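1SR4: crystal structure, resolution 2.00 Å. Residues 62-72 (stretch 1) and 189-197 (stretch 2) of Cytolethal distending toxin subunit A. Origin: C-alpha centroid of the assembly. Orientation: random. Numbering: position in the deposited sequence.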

# COMPACT_ATOMS: atom_id res chain seq x y z
N THR A 62 -12.51 5.87 2.38
CA THR A 62 -13.88 5.50 2.04
C THR A 62 -13.85 4.10 1.44
O THR A 62 -12.82 3.63 0.95
CB THR A 62 -14.53 6.43 0.99
OG1 THR A 62 -13.69 6.50 -0.16
CG2 THR A 62 -14.79 7.83 1.56
N LEU A 63 -14.99 3.43 1.51
CA LEU A 63 -15.16 2.11 0.92
C LEU A 63 -16.01 2.47 -0.29
O LEU A 63 -17.16 2.92 -0.15
CB LEU A 63 -15.93 1.19 1.88
CG LEU A 63 -15.11 0.88 3.14
CD1 LEU A 63 -15.95 0.13 4.18
CD2 LEU A 63 -13.90 0.06 2.72
N MET A 64 -15.43 2.32 -1.48
CA MET A 64 -16.11 2.70 -2.71
C MET A 64 -16.51 1.51 -3.56
O MET A 64 -15.69 0.64 -3.84
CB MET A 64 -15.18 3.62 -3.53
CG MET A 64 -15.78 4.07 -4.88
SD MET A 64 -14.59 4.89 -6.00
CE MET A 64 -14.20 6.43 -5.15
N GLY A 65 -17.77 1.48 -3.98
CA GLY A 65 -18.23 0.39 -4.83
C GLY A 65 -17.78 0.66 -6.25
O GLY A 65 -17.27 1.74 -6.57
N GLN A 66 -17.99 -0.32 -7.13
CA GLN A 66 -17.54 -0.18 -8.52
C GLN A 66 -18.28 0.91 -9.29
O GLN A 66 -17.84 1.33 -10.37
CB GLN A 66 -17.68 -1.52 -9.23
CG GLN A 66 -16.80 -2.59 -8.61
CD GLN A 66 -16.20 -3.46 -9.67
OE1 GLN A 66 -15.15 -3.14 -10.23
NE2 GLN A 66 -16.86 -4.57 -9.97
N ASN A 67 -19.38 1.38 -8.71
CA ASN A 67 -20.21 2.41 -9.32
C ASN A 67 -19.89 3.77 -8.68
O ASN A 67 -20.57 4.77 -8.95
CB ASN A 67 -21.69 2.07 -9.12
CG ASN A 67 -22.09 2.02 -7.66
OD1 ASN A 67 -21.24 2.09 -6.76
ND2 ASN A 67 -23.40 1.89 -7.40
N GLY A 68 -18.85 3.79 -7.85
CA GLY A 68 -18.41 5.02 -7.20
C GLY A 68 -19.14 5.36 -5.90
O GLY A 68 -18.79 6.34 -5.22
N ALA A 69 -20.16 4.57 -5.56
CA ALA A 69 -20.94 4.82 -4.36
C ALA A 69 -20.10 4.49 -3.14
O ALA A 69 -19.40 3.47 -3.11
CB ALA A 69 -22.24 3.99 -4.39
N LEU A 70 -20.18 5.34 -2.12
CA LEU A 70 -19.40 5.19 -0.90
C LEU A 70 -20.25 4.68 0.28
O LEU A 70 -21.35 5.19 0.51
CB LEU A 70 -18.80 6.56 -0.54
CG LEU A 70 -18.17 7.35 -1.69
CD1 LEU A 70 -17.95 8.83 -1.27
CD2 LEU A 70 -16.87 6.70 -2.11
N LEU A 71 -19.76 3.67 1.00
CA LEU A 71 -20.50 3.16 2.15
C LEU A 71 -20.65 4.34 3.11
O LEU A 71 -19.67 4.97 3.49
CB LEU A 71 -19.73 2.05 2.85
CG LEU A 71 -20.54 1.46 4.03
CD1 LEU A 71 -21.79 0.68 3.50
CD2 LEU A 71 -19.65 0.54 4.85
N THR A 72 -21.88 4.62 3.53
CA THR A 72 -22.08 5.77 4.41
C THR A 72 -23.27 5.67 5.35
O THR A 72 -24.24 4.93 5.12
CB THR A 72 -22.28 7.04 3.56
OG1 THR A 72 -22.44 8.17 4.40
CG2 THR A 72 -23.52 6.89 2.68
N ARG A 189 -25.90 -6.97 -8.64
CA ARG A 189 -25.32 -7.59 -7.45
C ARG A 189 -23.80 -7.66 -7.60
O ARG A 189 -23.28 -8.41 -8.44
CB ARG A 189 -25.92 -9.00 -7.31
CG ARG A 189 -25.37 -9.81 -6.14
CD ARG A 189 -26.15 -11.13 -5.94
NE ARG A 189 -25.75 -11.78 -4.69
CZ ARG A 189 -24.68 -12.55 -4.57
NH1 ARG A 189 -23.91 -12.80 -5.63
NH2 ARG A 189 -24.35 -13.05 -3.38
N ASP A 190 -23.09 -6.88 -6.80
CA ASP A 190 -21.63 -6.84 -6.87
C ASP A 190 -21.11 -6.90 -5.44
O ASP A 190 -21.78 -6.42 -4.51
CB ASP A 190 -21.20 -5.54 -7.53
CG ASP A 190 -19.76 -5.54 -8.04
OD1 ASP A 190 -18.85 -6.11 -7.39
OD2 ASP A 190 -19.53 -4.93 -9.09
N GLN A 191 -19.95 -7.51 -5.24
CA GLN A 191 -19.40 -7.60 -3.89
C GLN A 191 -17.98 -7.03 -3.84
O GLN A 191 -17.28 -7.23 -2.84
CB GLN A 191 -19.39 -9.05 -3.39
CG GLN A 191 -20.77 -9.69 -3.29
CD GLN A 191 -20.72 -11.10 -2.70
OE1 GLN A 191 -19.79 -11.86 -2.99
NE2 GLN A 191 -21.72 -11.45 -1.89
N THR A 192 -17.56 -6.33 -4.89
CA THR A 192 -16.20 -5.78 -4.85
C THR A 192 -16.22 -4.30 -4.46
O THR A 192 -17.04 -3.52 -4.94
CB THR A 192 -15.43 -5.96 -6.19
OG1 THR A 192 -16.24 -5.53 -7.28
CG2 THR A 192 -15.09 -7.42 -6.43
N TRP A 193 -15.28 -3.96 -3.58
CA TRP A 193 -15.11 -2.61 -3.04
C TRP A 193 -13.68 -2.16 -3.20
O TRP A 193 -12.77 -2.99 -3.25
CB TRP A 193 -15.43 -2.62 -1.55
CG TRP A 193 -16.87 -2.91 -1.23
CD1 TRP A 193 -17.46 -4.14 -1.07
CD2 TRP A 193 -17.90 -1.94 -1.04
NE1 TRP A 193 -18.81 -3.98 -0.80
CE2 TRP A 193 -19.10 -2.63 -0.78
CE3 TRP A 193 -17.92 -0.53 -1.08
CZ2 TRP A 193 -20.31 -1.97 -0.54
CZ3 TRP A 193 -19.13 0.12 -0.85
CH2 TRP A 193 -20.30 -0.60 -0.58
N TYR A 194 -13.47 -0.84 -3.28
CA TYR A 194 -12.10 -0.32 -3.35
C TYR A 194 -11.79 0.42 -2.06
O TYR A 194 -12.66 1.10 -1.48
CB TYR A 194 -11.91 0.66 -4.52
CG TYR A 194 -12.58 0.27 -5.82
CD1 TYR A 194 -12.36 -0.98 -6.41
CD2 TYR A 194 -13.41 1.18 -6.49
CE1 TYR A 194 -12.97 -1.31 -7.66
CE2 TYR A 194 -14.02 0.86 -7.72
CZ TYR A 194 -13.79 -0.38 -8.29
OH TYR A 194 -14.39 -0.67 -9.51
N LEU A 195 -10.55 0.30 -1.60
CA LEU A 195 -10.09 1.01 -0.41
C LEU A 195 -9.65 2.33 -1.05
O LEU A 195 -8.63 2.38 -1.73
CB LEU A 195 -8.91 0.23 0.21
CG LEU A 195 -9.38 -1.18 0.65
CD1 LEU A 195 -8.23 -2.07 1.06
CD2 LEU A 195 -10.36 -1.02 1.79
N ALA A 196 -10.42 3.38 -0.81
CA ALA A 196 -10.19 4.67 -1.47
C ALA A 196 -9.92 5.86 -0.56
O ALA A 196 -10.13 5.80 0.66
CB ALA A 196 -11.44 4.99 -2.39
N PRO A 197 -9.45 6.99 -1.14
CA PRO A 197 -9.17 8.17 -0.33
C PRO A 197 -10.48 8.68 0.26
O PRO A 197 -11.55 8.48 -0.32
CB PRO A 197 -8.59 9.18 -1.34
CG PRO A 197 -8.05 8.30 -2.46
CD PRO A 197 -9.12 7.24 -2.56

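The firmest polar links are the backbone hydrogen bonds of two antiparallel strands, one running from Thr 62 through Met 64 and the other through Tyr 194 to Ala 196. Met 64 and Tyr 194 form one hydrogen-bonded pair: Tyr 194 N donates to Met 64 O at 2.7 Å, and Met 64 N donates to Tyr 194 O at 3.0 Å with a nearly straight N-H...O angle of 176°. Two residues along, Thr 62 and Ala 196 repeat the pattern, with Thr 62 N to Ala 196 O at 2.9 Å and Ala 196 N to Thr 62 O at 3.0 Å. Between them Leu 63 faces Leu 195 as a non-hydrogen-bonded pair, so Leu 63 O is free to accept a bond from Leu 71 N (2.9 Å) in its own hairpin.

Side chains extend this ladder at both ends. Thr 62 adopts the p rotamer, and its OG1 donates to Pro 197 O at 2.9 Å, a carbonyl just beyond the strand. At the other end Gln 66 brings an acceptor and a donor on one amide: Tyr 194 OH donates to Gln 66 OE1 at 2.7 Å, while Gln 66 NE2 donates to Asp 190 OD2 at 2.8 Å. The long glutamine chain suits this place, because its CA-to-CB bond points sideways and the chain is long enough to bring its amide close to the other stretch. Asp 190 is held in turn by its other oxygen, OD1, which accepts from Thr 192 N at 2.8 Å and from Thr 192 OG1 at 2.7 Å. Thus one carboxylate ties the local loop together and also receives the glutamine.

Packing follows the alternation of the strands. Thr 62, Met 64, Tyr 194 and Ala 196 share one face. There the flexible Met 64 chain lays SD 3.9 Å from Tyr 194 CD2, at the edge of the ring, and its CB lies 4.1 Å from Ala 196 CB; the small alanine permits close approach, its CB also lying 3.5 Å from Thr 62 OG1.

On the face carrying Leu 63, Leu 195 and Trp 193, Leu 63 CD2 meets Leu 195 CD2 at 3.8 Å, and Leu 63 CB lies 4.0 Å from Trp 193 CE3. The broad indole reaches past the first strand to its hairpin partner, where Leu 71 CB is 4.2 Å from Trp 193 CZ3. Gly 65 N lies 3.5 Å from Trp 193 CE3. The lack of a side chain matters on its own side of the contact, where a CB on Gly 65 would be crowded by Asn 67 OD1. Gly 65 and Gly 68 bound the type I turn, and the positive phi of Gly 68 suits glycine.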